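Local coordinates for protein putative oxidoreductase yhhX (Escherichia coli K-12, PDB 3F4L) that is a putative oxidoreductase of the Gfo/Idh/MocA family, perhaps an NADP-dependent scyllo-inositol dehydrogenase, at residues Ile3-Gly9 with Val66-Cys72; Arg16-Tyr21 with Gln253-Lys258; Lys26-His30 with Tyr302-Tyr306; His30-Arg36 with His50-Asp56. All blocks are in the same frame, centred on the assembly; numbering follows the deposited sequence.

Interaction 1 of 4, residues Ile3-Gly9 with Val66-Cys72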
# COMPACT_ATOMS: atom_id res chain seq x y z
N ILE A 3 6.23 19.04 -40.01
CA ILE A 3 4.78 18.86 -40.00
C ILE A 3 4.15 20.10 -39.37
O ILE A 3 4.63 20.57 -38.34
CB ILE A 3 4.34 17.67 -39.12
CG1 ILE A 3 5.03 16.39 -39.59
CG2 ILE A 3 2.83 17.53 -39.16
CD1 ILE A 3 4.62 15.16 -38.79
N ASN A 4 3.10 20.62 -39.99
CA ASN A 4 2.39 21.78 -39.45
C ASN A 4 1.30 21.29 -38.52
O ASN A 4 0.58 20.33 -38.83
CB ASN A 4 1.74 22.61 -40.57
CG ASN A 4 2.74 23.47 -41.31
OD1 ASN A 4 2.37 24.44 -42.01
ND2 ASN A 4 4.02 23.14 -41.18
N CYS A 5 1.18 21.93 -37.36
CA CYS A 5 0.16 21.55 -36.41
C CYS A 5 -0.60 22.78 -35.96
O CYS A 5 -0.25 23.91 -36.33
CB CYS A 5 0.80 20.85 -35.21
SG CYS A 5 2.03 21.84 -34.29
N ALA A 6 -1.66 22.57 -35.19
CA ALA A 6 -2.46 23.67 -34.68
C ALA A 6 -3.07 23.30 -33.34
O ALA A 6 -3.37 22.15 -33.07
CB ALA A 6 -3.56 24.01 -35.68
N PHE A 7 -3.24 24.30 -32.48
CA PHE A 7 -3.82 24.04 -31.18
C PHE A 7 -5.20 24.62 -31.02
O PHE A 7 -5.47 25.74 -31.46
CB PHE A 7 -2.94 24.61 -30.06
CG PHE A 7 -1.65 23.89 -29.89
CD1 PHE A 7 -0.58 24.13 -30.74
CD2 PHE A 7 -1.51 22.94 -28.88
CE1 PHE A 7 0.61 23.42 -30.60
CE2 PHE A 7 -0.33 22.23 -28.72
CZ PHE A 7 0.73 22.47 -29.58
N ILE A 8 -6.08 23.84 -30.40
CA ILE A 8 -7.42 24.30 -30.10
C ILE A 8 -7.33 24.56 -28.60
O ILE A 8 -7.31 23.63 -27.80
CB ILE A 8 -8.50 23.23 -30.32
CG1 ILE A 8 -8.43 22.70 -31.76
CG2 ILE A 8 -9.87 23.82 -30.03
CD1 ILE A 8 -8.58 23.74 -32.80
N GLY A 9 -7.24 25.84 -28.24
CA GLY A 9 -7.13 26.20 -26.85
C GLY A 9 -5.76 26.81 -26.58
O GLY A 9 -4.74 26.31 -27.06
N VAL A 66 -2.11 21.64 -42.41
CA VAL A 66 -2.18 21.21 -41.01
C VAL A 66 -2.43 19.71 -40.97
O VAL A 66 -3.42 19.23 -41.53
CB VAL A 66 -3.32 21.93 -40.23
CG1 VAL A 66 -3.49 21.28 -38.86
CG2 VAL A 66 -2.99 23.40 -40.07
N LYS A 67 -1.55 18.97 -40.30
CA LYS A 67 -1.68 17.52 -40.21
C LYS A 67 -2.08 17.04 -38.82
O LYS A 67 -2.61 15.94 -38.66
CB LYS A 67 -0.37 16.84 -40.62
CG LYS A 67 0.08 17.14 -42.04
CD LYS A 67 -0.74 16.39 -43.08
CE LYS A 67 -0.27 14.94 -43.22
NZ LYS A 67 -0.82 14.26 -44.44
N LEU A 68 -1.80 17.86 -37.81
CA LEU A 68 -2.15 17.49 -36.45
C LEU A 68 -2.83 18.63 -35.70
O LEU A 68 -2.36 19.76 -35.72
CB LEU A 68 -0.89 17.05 -35.66
CG LEU A 68 -1.18 16.73 -34.19
CD1 LEU A 68 -1.90 15.37 -34.07
CD2 LEU A 68 0.12 16.73 -33.38
N VAL A 69 -3.94 18.31 -35.06
CA VAL A 69 -4.69 19.29 -34.28
C VAL A 69 -4.59 18.84 -32.82
O VAL A 69 -4.85 17.68 -32.51
CB VAL A 69 -6.17 19.35 -34.72
CG1 VAL A 69 -6.96 20.23 -33.78
CG2 VAL A 69 -6.24 19.90 -36.16
N VAL A 70 -4.20 19.74 -31.93
CA VAL A 70 -4.07 19.40 -30.51
C VAL A 70 -5.18 20.09 -29.71
O VAL A 70 -5.20 21.30 -29.60
CB VAL A 70 -2.70 19.84 -29.98
CG1 VAL A 70 -2.47 19.34 -28.55
CG2 VAL A 70 -1.62 19.31 -30.91
N VAL A 71 -6.10 19.30 -29.16
CA VAL A 71 -7.23 19.83 -28.40
C VAL A 71 -6.88 20.00 -26.93
O VAL A 71 -6.69 19.02 -26.21
CB VAL A 71 -8.44 18.90 -28.54
CG1 VAL A 71 -9.64 19.52 -27.86
CG2 VAL A 71 -8.72 18.64 -30.02
N CYS A 72 -6.81 21.25 -26.49
CA CYS A 72 -6.46 21.60 -25.11
C CYS A 72 -7.50 22.49 -24.46
O CYS A 72 -7.17 23.26 -23.56
CB CYS A 72 -5.13 22.34 -25.07
SG CYS A 72 -3.82 21.56 -25.98

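Interaction 2 of 4, residues Arg16-Tyr21 with Gln253-Lys258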
# COMPACT_ATOMS: atom_id res chain seq x y z
N ARG A 16 2.48 25.62 -21.15
CA ARG A 16 3.41 24.99 -20.23
C ARG A 16 3.83 23.58 -20.61
O ARG A 16 5.02 23.23 -20.52
CB ARG A 16 2.84 24.96 -18.82
CG ARG A 16 3.71 24.20 -17.82
CD ARG A 16 3.25 24.45 -16.40
NE ARG A 16 3.29 25.88 -16.08
CZ ARG A 16 2.71 26.42 -15.01
NH1 ARG A 16 2.05 25.66 -14.15
NH2 ARG A 16 2.80 27.73 -14.82
N TYR A 17 2.88 22.76 -21.04
CA TYR A 17 3.21 21.38 -21.37
C TYR A 17 3.34 21.02 -22.84
O TYR A 17 3.77 19.91 -23.16
CB TYR A 17 2.20 20.46 -20.70
CG TYR A 17 2.21 20.61 -19.19
CD1 TYR A 17 3.29 20.17 -18.43
CD2 TYR A 17 1.13 21.20 -18.53
CE1 TYR A 17 3.30 20.30 -17.05
CE2 TYR A 17 1.13 21.33 -17.14
CZ TYR A 17 2.22 20.88 -16.41
OH TYR A 17 2.22 21.01 -15.04
N HIS A 18 2.99 21.93 -23.74
CA HIS A 18 3.11 21.65 -25.16
C HIS A 18 4.11 22.54 -25.89
O HIS A 18 5.12 22.06 -26.41
CB HIS A 18 1.74 21.78 -25.84
CG HIS A 18 0.77 20.72 -25.42
ND1 HIS A 18 0.73 19.47 -26.01
CD2 HIS A 18 -0.19 20.71 -24.46
CE1 HIS A 18 -0.21 18.74 -25.44
NE2 HIS A 18 -0.79 19.47 -24.49
N LEU A 19 3.84 23.84 -25.93
CA LEU A 19 4.70 24.77 -26.65
C LEU A 19 6.18 24.75 -26.30
O LEU A 19 7.02 24.79 -27.21
CB LEU A 19 4.12 26.19 -26.53
CG LEU A 19 3.25 26.69 -27.71
CD1 LEU A 19 2.60 25.52 -28.44
CD2 LEU A 19 2.20 27.66 -27.22
N PRO A 20 6.53 24.67 -25.01
CA PRO A 20 7.96 24.65 -24.68
C PRO A 20 8.71 23.53 -25.41
O PRO A 20 9.86 23.69 -25.81
CB PRO A 20 7.97 24.44 -23.16
CG PRO A 20 6.69 25.11 -22.72
CD PRO A 20 5.71 24.63 -23.79
N TYR A 21 8.02 22.41 -25.60
CA TYR A 21 8.59 21.24 -26.26
C TYR A 21 8.49 21.29 -27.79
O TYR A 21 9.42 20.91 -28.50
CB TYR A 21 7.90 19.98 -25.73
CG TYR A 21 8.15 19.75 -24.27
CD1 TYR A 21 9.34 19.17 -23.83
CD2 TYR A 21 7.22 20.15 -23.31
CE1 TYR A 21 9.60 19.00 -22.48
CE2 TYR A 21 7.47 19.99 -21.95
CZ TYR A 21 8.66 19.41 -21.55
OH TYR A 21 8.90 19.25 -20.21
N GLN A 253 10.76 17.93 -14.76
CA GLN A 253 10.38 18.83 -15.84
C GLN A 253 9.35 19.87 -15.39
O GLN A 253 9.47 21.04 -15.72
CB GLN A 253 9.80 18.05 -17.03
CG GLN A 253 10.77 17.11 -17.67
CD GLN A 253 10.13 16.29 -18.77
OE1 GLN A 253 9.88 16.79 -19.88
NE2 GLN A 253 9.86 15.03 -18.47
N GLU A 254 8.34 19.45 -14.64
CA GLU A 254 7.32 20.39 -14.19
C GLU A 254 7.92 21.43 -13.26
O GLU A 254 7.57 22.61 -13.32
CB GLU A 254 6.17 19.66 -13.48
CG GLU A 254 4.99 20.57 -13.15
CD GLU A 254 3.94 19.89 -12.28
OE1 GLU A 254 3.58 18.73 -12.57
OE2 GLU A 254 3.46 20.53 -11.32
N THR A 255 8.82 20.99 -12.38
CA THR A 255 9.46 21.91 -11.45
C THR A 255 10.24 22.97 -12.24
O THR A 255 10.16 24.15 -11.95
CB THR A 255 10.41 21.16 -10.48
OG1 THR A 255 9.63 20.26 -9.66
CG2 THR A 255 11.15 22.14 -9.57
N SER A 256 10.98 22.54 -13.26
CA SER A 256 11.73 23.49 -14.06
C SER A 256 10.81 24.45 -14.82
O SER A 256 11.03 25.67 -14.82
CB SER A 256 12.63 22.77 -15.06
OG SER A 256 13.59 21.98 -14.38
N LEU A 257 9.78 23.89 -15.46
CA LEU A 257 8.84 24.69 -16.22
C LEU A 257 8.23 25.79 -15.35
O LEU A 257 8.15 26.94 -15.78
CB LEU A 257 7.73 23.80 -16.81
CG LEU A 257 8.17 22.84 -17.92
CD1 LEU A 257 6.99 21.96 -18.36
CD2 LEU A 257 8.72 23.63 -19.10
N LYS A 258 7.82 25.44 -14.14
CA LYS A 258 7.24 26.42 -13.22
C LYS A 258 8.26 27.48 -12.80
O LYS A 258 7.89 28.61 -12.50
CB LYS A 258 6.69 25.73 -11.97
CG LYS A 258 5.30 25.17 -12.13
CD LYS A 258 4.76 24.65 -10.81
CE LYS A 258 3.25 24.49 -10.88
NZ LYS A 258 2.57 25.81 -11.13

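Interaction 3 of 4, residues Lys26-His30 with Tyr302-Tyr306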
# COMPACT_ATOMS: atom_id res chain seq x y z
N LYS A 26 11.62 22.91 -34.03
CA LYS A 26 11.29 23.62 -35.26
C LYS A 26 11.70 22.89 -36.54
O LYS A 26 11.19 23.19 -37.62
CB LYS A 26 11.92 25.02 -35.24
CG LYS A 26 11.39 25.94 -34.13
CD LYS A 26 10.62 27.12 -34.72
CE LYS A 26 9.98 27.99 -33.65
NZ LYS A 26 10.98 28.65 -32.76
N ASP A 27 12.64 21.95 -36.45
CA ASP A 27 13.06 21.21 -37.63
C ASP A 27 12.11 20.05 -37.91
O ASP A 27 12.18 19.43 -38.97
CB ASP A 27 14.50 20.68 -37.46
CG ASP A 27 14.80 20.24 -36.04
OD1 ASP A 27 13.97 19.50 -35.46
OD2 ASP A 27 15.86 20.63 -35.51
N SER A 28 11.22 19.77 -36.95
CA SER A 28 10.26 18.68 -37.07
C SER A 28 8.82 19.18 -37.16
O SER A 28 8.00 18.64 -37.92
CB SER A 28 10.36 17.75 -35.85
OG SER A 28 11.69 17.33 -35.65
N TRP A 29 8.51 20.22 -36.39
CA TRP A 29 7.16 20.78 -36.37
C TRP A 29 7.11 22.29 -36.48
O TRP A 29 8.03 22.99 -36.07
CB TRP A 29 6.45 20.39 -35.07
CG TRP A 29 6.32 18.94 -34.84
CD1 TRP A 29 7.28 18.09 -34.36
CD2 TRP A 29 5.15 18.16 -35.06
NE1 TRP A 29 6.76 16.81 -34.27
CE2 TRP A 29 5.46 16.83 -34.69
CE3 TRP A 29 3.86 18.45 -35.54
CZ2 TRP A 29 4.53 15.79 -34.78
CZ3 TRP A 29 2.94 17.41 -35.63
CH2 TRP A 29 3.28 16.10 -35.25
N HIS A 30 5.99 22.78 -37.01
CA HIS A 30 5.74 24.21 -37.15
C HIS A 30 4.31 24.48 -36.71
O HIS A 30 3.37 23.89 -37.25
CB HIS A 30 5.90 24.67 -38.61
CG HIS A 30 5.49 26.09 -38.82
ND1 HIS A 30 4.27 26.44 -39.37
CD2 HIS A 30 6.09 27.25 -38.47
CE1 HIS A 30 4.14 27.75 -39.34
NE2 HIS A 30 5.23 28.27 -38.80
N TYR A 302 5.59 14.12 -29.27
CA TYR A 302 5.58 14.68 -30.60
C TYR A 302 6.56 13.95 -31.52
O TYR A 302 6.32 13.85 -32.73
CB TYR A 302 5.88 16.18 -30.56
CG TYR A 302 4.71 16.99 -30.01
CD1 TYR A 302 4.57 17.23 -28.64
CD2 TYR A 302 3.72 17.48 -30.87
CE1 TYR A 302 3.47 17.93 -28.14
CE2 TYR A 302 2.61 18.18 -30.38
CZ TYR A 302 2.50 18.40 -29.02
OH TYR A 302 1.41 19.08 -28.55
N ASP A 303 7.64 13.43 -30.96
CA ASP A 303 8.59 12.69 -31.79
C ASP A 303 7.91 11.40 -32.25
O ASP A 303 8.20 10.90 -33.33
CB ASP A 303 9.88 12.36 -31.02
CG ASP A 303 10.64 13.60 -30.58
OD1 ASP A 303 10.66 14.58 -31.35
OD2 ASP A 303 11.23 13.60 -29.48
N ALA A 304 7.00 10.87 -31.44
CA ALA A 304 6.27 9.65 -31.79
C ALA A 304 5.21 9.96 -32.85
O ALA A 304 5.04 9.20 -33.82
CB ALA A 304 5.60 9.04 -30.56
N LEU A 305 4.50 11.07 -32.67
CA LEU A 305 3.48 11.48 -33.63
C LEU A 305 4.13 11.74 -34.98
O LEU A 305 3.55 11.46 -36.03
CB LEU A 305 2.76 12.73 -33.13
CG LEU A 305 1.51 12.52 -32.26
CD1 LEU A 305 1.72 11.37 -31.32
CD2 LEU A 305 1.21 13.79 -31.49
N TYR A 306 5.35 12.27 -34.96
CA TYR A 306 6.08 12.53 -36.19
C TYR A 306 6.24 11.21 -36.97
O TYR A 306 5.86 11.12 -38.13
CB TYR A 306 7.47 13.09 -35.89
CG TYR A 306 8.20 13.54 -37.13
CD1 TYR A 306 7.89 14.75 -37.74
CD2 TYR A 306 9.16 12.72 -37.73
CE1 TYR A 306 8.50 15.14 -38.92
CE2 TYR A 306 9.78 13.10 -38.91
CZ TYR A 306 9.45 14.31 -39.50
OH TYR A 306 10.05 14.70 -40.69
O HOH W 1 9.65 15.60 -33.61

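Interaction 4 of 4, residues His30-Arg36 with His50-Asp56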
# COMPACT_ATOMS: atom_id res chain seq x y z
N HIS A 30 5.99 22.78 -37.01
CA HIS A 30 5.74 24.21 -37.15
C HIS A 30 4.31 24.48 -36.71
O HIS A 30 3.37 23.89 -37.25
CB HIS A 30 5.90 24.67 -38.61
CG HIS A 30 5.49 26.09 -38.82
ND1 HIS A 30 4.27 26.44 -39.37
CD2 HIS A 30 6.09 27.25 -38.47
CE1 HIS A 30 4.14 27.75 -39.34
NE2 HIS A 30 5.23 28.27 -38.80
N VAL A 31 4.14 25.34 -35.71
CA VAL A 31 2.81 25.66 -35.21
C VAL A 31 2.21 26.72 -36.11
O VAL A 31 2.56 27.90 -36.04
CB VAL A 31 2.87 26.19 -33.75
CG1 VAL A 31 1.46 26.54 -33.24
CG2 VAL A 31 3.51 25.13 -32.85
N ALA A 32 1.29 26.30 -36.98
CA ALA A 32 0.68 27.20 -37.94
C ALA A 32 -0.45 28.05 -37.38
O ALA A 32 -0.58 29.22 -37.74
CB ALA A 32 0.18 26.41 -39.14
N HIS A 33 -1.27 27.46 -36.51
CA HIS A 33 -2.39 28.18 -35.93
C HIS A 33 -2.63 27.80 -34.49
O HIS A 33 -2.32 26.70 -34.05
CB HIS A 33 -3.70 27.85 -36.65
CG HIS A 33 -3.63 27.96 -38.14
ND1 HIS A 33 -3.78 29.17 -38.80
CD2 HIS A 33 -3.46 27.02 -39.10
CE1 HIS A 33 -3.70 28.96 -40.10
NE2 HIS A 33 -3.51 27.67 -40.31
N ILE A 34 -3.23 28.74 -33.77
CA ILE A 34 -3.63 28.50 -32.40
C ILE A 34 -4.98 29.18 -32.28
O ILE A 34 -5.08 30.40 -32.37
CB ILE A 34 -2.65 29.06 -31.37
CG1 ILE A 34 -1.40 28.18 -31.32
CG2 ILE A 34 -3.33 29.08 -29.98
CD1 ILE A 34 -0.43 28.56 -30.20
N PHE A 35 -6.02 28.36 -32.14
CA PHE A 35 -7.38 28.83 -31.99
C PHE A 35 -7.67 29.07 -30.51
O PHE A 35 -7.14 28.37 -29.65
CB PHE A 35 -8.36 27.79 -32.51
CG PHE A 35 -9.79 28.00 -32.06
CD1 PHE A 35 -10.64 28.85 -32.75
CD2 PHE A 35 -10.26 27.37 -30.91
CE1 PHE A 35 -11.95 29.07 -32.31
CE2 PHE A 35 -11.57 27.58 -30.46
CZ PHE A 35 -12.41 28.43 -31.16
N ARG A 36 -8.49 30.07 -30.24
CA ARG A 36 -8.93 30.40 -28.89
C ARG A 36 -10.19 31.22 -29.02
O ARG A 36 -10.31 32.04 -29.93
CB ARG A 36 -7.86 31.16 -28.09
CG ARG A 36 -6.85 31.94 -28.91
CD ARG A 36 -7.09 33.43 -28.87
NE ARG A 36 -7.77 33.92 -30.06
CZ ARG A 36 -7.39 34.99 -30.75
NH1 ARG A 36 -6.33 35.69 -30.37
NH2 ARG A 36 -8.07 35.36 -31.82
N HIS A 50 5.67 33.97 -34.62
CA HIS A 50 5.46 33.28 -35.89
C HIS A 50 4.12 32.54 -35.97
O HIS A 50 3.78 31.97 -37.00
CB HIS A 50 6.57 32.25 -36.10
CG HIS A 50 6.58 31.16 -35.07
ND1 HIS A 50 6.82 31.41 -33.73
CD2 HIS A 50 6.34 29.83 -35.17
CE1 HIS A 50 6.73 30.28 -33.05
NE2 HIS A 50 6.44 29.31 -33.90
N ILE A 51 3.36 32.56 -34.88
CA ILE A 51 2.09 31.87 -34.84
C ILE A 51 0.90 32.75 -35.17
O ILE A 51 0.82 33.90 -34.73
CB ILE A 51 1.84 31.23 -33.43
CG1 ILE A 51 3.01 30.34 -33.02
CG2 ILE A 51 0.55 30.39 -33.47
CD1 ILE A 51 2.91 29.76 -31.60
N HIS A 52 -0.03 32.20 -35.94
CA HIS A 52 -1.26 32.90 -36.30
C HIS A 52 -2.34 32.53 -35.29
O HIS A 52 -2.78 31.37 -35.25
CB HIS A 52 -1.72 32.50 -37.70
CG HIS A 52 -3.09 32.98 -38.07
ND1 HIS A 52 -3.42 34.32 -38.14
CD2 HIS A 52 -4.23 32.30 -38.37
CE1 HIS A 52 -4.69 34.45 -38.47
NE2 HIS A 52 -5.21 33.24 -38.62
N PHE A 53 -2.74 33.48 -34.45
CA PHE A 53 -3.79 33.23 -33.46
C PHE A 53 -5.13 33.59 -34.10
O PHE A 53 -5.24 34.60 -34.78
CB PHE A 53 -3.57 34.08 -32.20
CG PHE A 53 -2.39 33.64 -31.38
CD1 PHE A 53 -1.12 34.13 -31.64
CD2 PHE A 53 -2.56 32.70 -30.37
CE1 PHE A 53 -0.02 33.68 -30.89
CE2 PHE A 53 -1.47 32.25 -29.62
CZ PHE A 53 -0.20 32.74 -29.88
N THR A 54 -6.15 32.79 -33.86
CA THR A 54 -7.44 33.03 -34.47
C THR A 54 -8.60 32.54 -33.61
O THR A 54 -8.43 31.66 -32.77
CB THR A 54 -7.51 32.33 -35.85
OG1 THR A 54 -8.84 32.38 -36.38
CG2 THR A 54 -7.08 30.89 -35.72
N SER A 55 -9.78 33.11 -33.84
CA SER A 55 -10.98 32.71 -33.14
C SER A 55 -11.95 32.08 -34.12
O SER A 55 -13.11 31.82 -33.80
CB SER A 55 -11.63 33.93 -32.47
OG SER A 55 -10.85 34.34 -31.36
N ASP A 56 -11.46 31.83 -35.33
CA ASP A 56 -12.23 31.19 -36.39
C ASP A 56 -11.64 29.79 -36.57
O ASP A 56 -10.58 29.63 -37.17
CB ASP A 56 -12.12 32.00 -37.69
CG ASP A 56 -12.77 31.31 -38.88
OD1 ASP A 56 -13.48 30.29 -38.69
OD2 ASP A 56 -12.58 31.80 -40.02
O HOH W 2 6.70 26.60 -34.57

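Interaction 1 of 4, residues Ile3-Gly9 with Val66-Cys72
Five backbone hydrogen bonds join I3-G9 to V66-C72 as parallel strands, their short axes 4.6 Å apart and 20° from parallel. K67 N gives to N4 O, A6 N to L68 O, V70 N to A6 O, I8 N to V70 O, and C72 N to I8 O. A6 and I8 use both N and O toward the same neighbour, whereas C5 and F7 bond on the other side to the strand 29-35. Between the regular bonds lie CA-H...O contacts, such as C5 CA to L68 O at 3.2 Å.

Apolar packing falls on both faces. On the face of C5, F7, L68 and V70, the F7 ring and V70 point the same way. F7 CG stands anti to the carbonyl carbon (chi1 -70°), which brings the ring alongside V70, with CD2 3.5 Å from V70 CB. V70 CG2 makes a CH-pi contact over one face of the ring, offset toward its rim, 4.2 Å from the centroid. C72 SG meets the same ring in its plane and at the edge, 4.0 Å from F7 CD2. On the reverse face I8 CG1 meets V69 CG1 at 3.5 Å, and the small CB of A6 reaches V66 CG1.

At the strand end G9 has phi 113°, where a CB would press against I8 O and C72 C; glycine fits the turn toward helix 12-22. These are the two central strands of the Rossmann sheet. Main-chain N and O are paired between them and most touching residues are buried, so the pairing probably lies largely away from solvent, with N4 and K67 at its more open end.

Interaction 2 of 4, residues Arg16-Tyr21 with Gln253-Lys258
L257 is the knob of this contact, its side chain set among R16, Y17, P20 and Y21. Its CG stands anti to the carbonyl carbon (chi1 -68°), which sends the two methyls toward helix 12-22. CD1 lies 4.1 Å from Y17 CD1 and equally far from Y21 CE2, oblique to both rings. CD2 rests against P20 CB at 4.2 Å. CD1 also sits 3.2 Å from R16 O, a carbonyl buried without a polar partner, in a helix that widens to a pi-type turn at 16-18.

Around this centre the R16 side chain slants across L257, its CG 4.0 Å from L257 CD1 and over the middle of the Y17 ring. Y17 OH touches E254 CG at 3.4 Å, with ring and carboxylate planes almost perpendicular.

Y21 and Q253 form a buried polar flank: Y21 OH gives a weak hydrogen bond to Q253 OE1 at 2.7 Å, the amide turned 82° from the ring, and the same oxygen accepts from Y298 N. At the more exposed edge K258 CG lies over one face of the R16 guanidinium, near its rim, while R16 NH1 and K258 NZ approach to 3.1 Å, two donors that probably repel.

The short axes run 11.2 Å apart at 82°, so the helices meet through side chains, with R16 O the main-chain atom touched. This knob-into-hole contact joins the Rossmann and C-terminal alpha/beta domains of a Gfo/Idh/MocA protein.

Interaction 3 of 4, residues Lys26-His30 with Tyr302-Tyr306
The indole of W29 lies against helix 300-311, meeting Y302, L305 and Y306. Y302 turns its edge to the face of the six-membered ring, the planes 85° apart and the centroids 5.7 Å apart; its CD2 stands over the indole. Y306 directs an edge at the five-membered ring in an offset edge-to-face pair, planes at 69°. The rim of the indole also lies along the helix backbone: CZ2 is 3.3 Å from Y302 O and 3.6 Å from Y306 N, the latter near the ring plane. L305 CB adds an apolar contact to CZ2 at 3.9 Å, and S28 O approaches the Y306 ring obliquely at CE1.

The indole N-H is held loosely by two acceptors. W29 NE1 gives a weak, bent bond to Y302 O (3.4 Å, 129°), an oxygen that already accepts the helical bond from Y306 N. It gives another weak one, in the plane of the ring, to a water that in turn donates to D303 OD1 at 2.7 Å. That carboxylate oxygen is salt-bridged to R25.

Farther out, Y302 OH is hydrogen-bonded to H18 ND1, which probably holds the far end of its ring. The indole also packs on I3 and L68 of the Rossmann sheet.

The aromatic cluster therefore ties the Rossmann domain to a helix of the C-terminal domain mainly through ring packing, while two weak bonds share the indole N-H.

Interaction 4 of 4, residues His30-Arg36 with His50-Asp56
S55 OG grips R36 from two directions: it donates to R36 O at 2.8 Å and accepts from R36 NH2 at 3.0 Å, the latter bond tilted 26° from the guanidinium plane. R36 NH1 is taken up by a salt bridge to E43, and one guanidinium face lies against the backbone at F53 and T54.

Three backbone bonds make the parallel pairing: I34 N to H52 O, T54 N to I34 O, and R36 N to T54 O. T54 OG1 accepts from D56 N at 2.9 Å in an ST turn that leads toward helix 58-61, and has a weak bond to E59 OE1 as well.

The imidazoles find partners separately. H33 ND1 meets H52 CD2 rim to rim at 3.2 Å, while H33 NE2 bonds to D63 and H52 NE2 weakly to E59. A water joins V31 N to H50 NE2.

On the face that carries I34 and F53, I34 packs CG1 on I51 CG2 at 3.6 Å and CG2 on F53 CE2. At this border of the Rossmann sheet, few backbone bonds remain, and side-chain hydroxyls, charges and water serve several of the polar groups beyond the three strand bonds, though V31 O stays buried without a partner.

How the interactions relate
Interactions 1 and 4 belong to one parallel sheet, joined by strand 3-8 pairing with strand 29-35, where F7 O probably accepts from F35 N and F35 O from G9 N. Interaction 1 is its buried middle, chiefly backbone bonds and apolar cover; interaction 4 is its more exposed margin, where charged and hydroxyl side chains take a larger share. Interactions 2 and 3 instead cross to the C-terminal domain through side chains, the first partly exposed around a leucine, the second buried and aromatic. H18, within 16-21, links interaction 2 to interaction 3 through Y302 and to interaction 1 by packing on F7 and V70. H30 is shared by interactions 3 and 4.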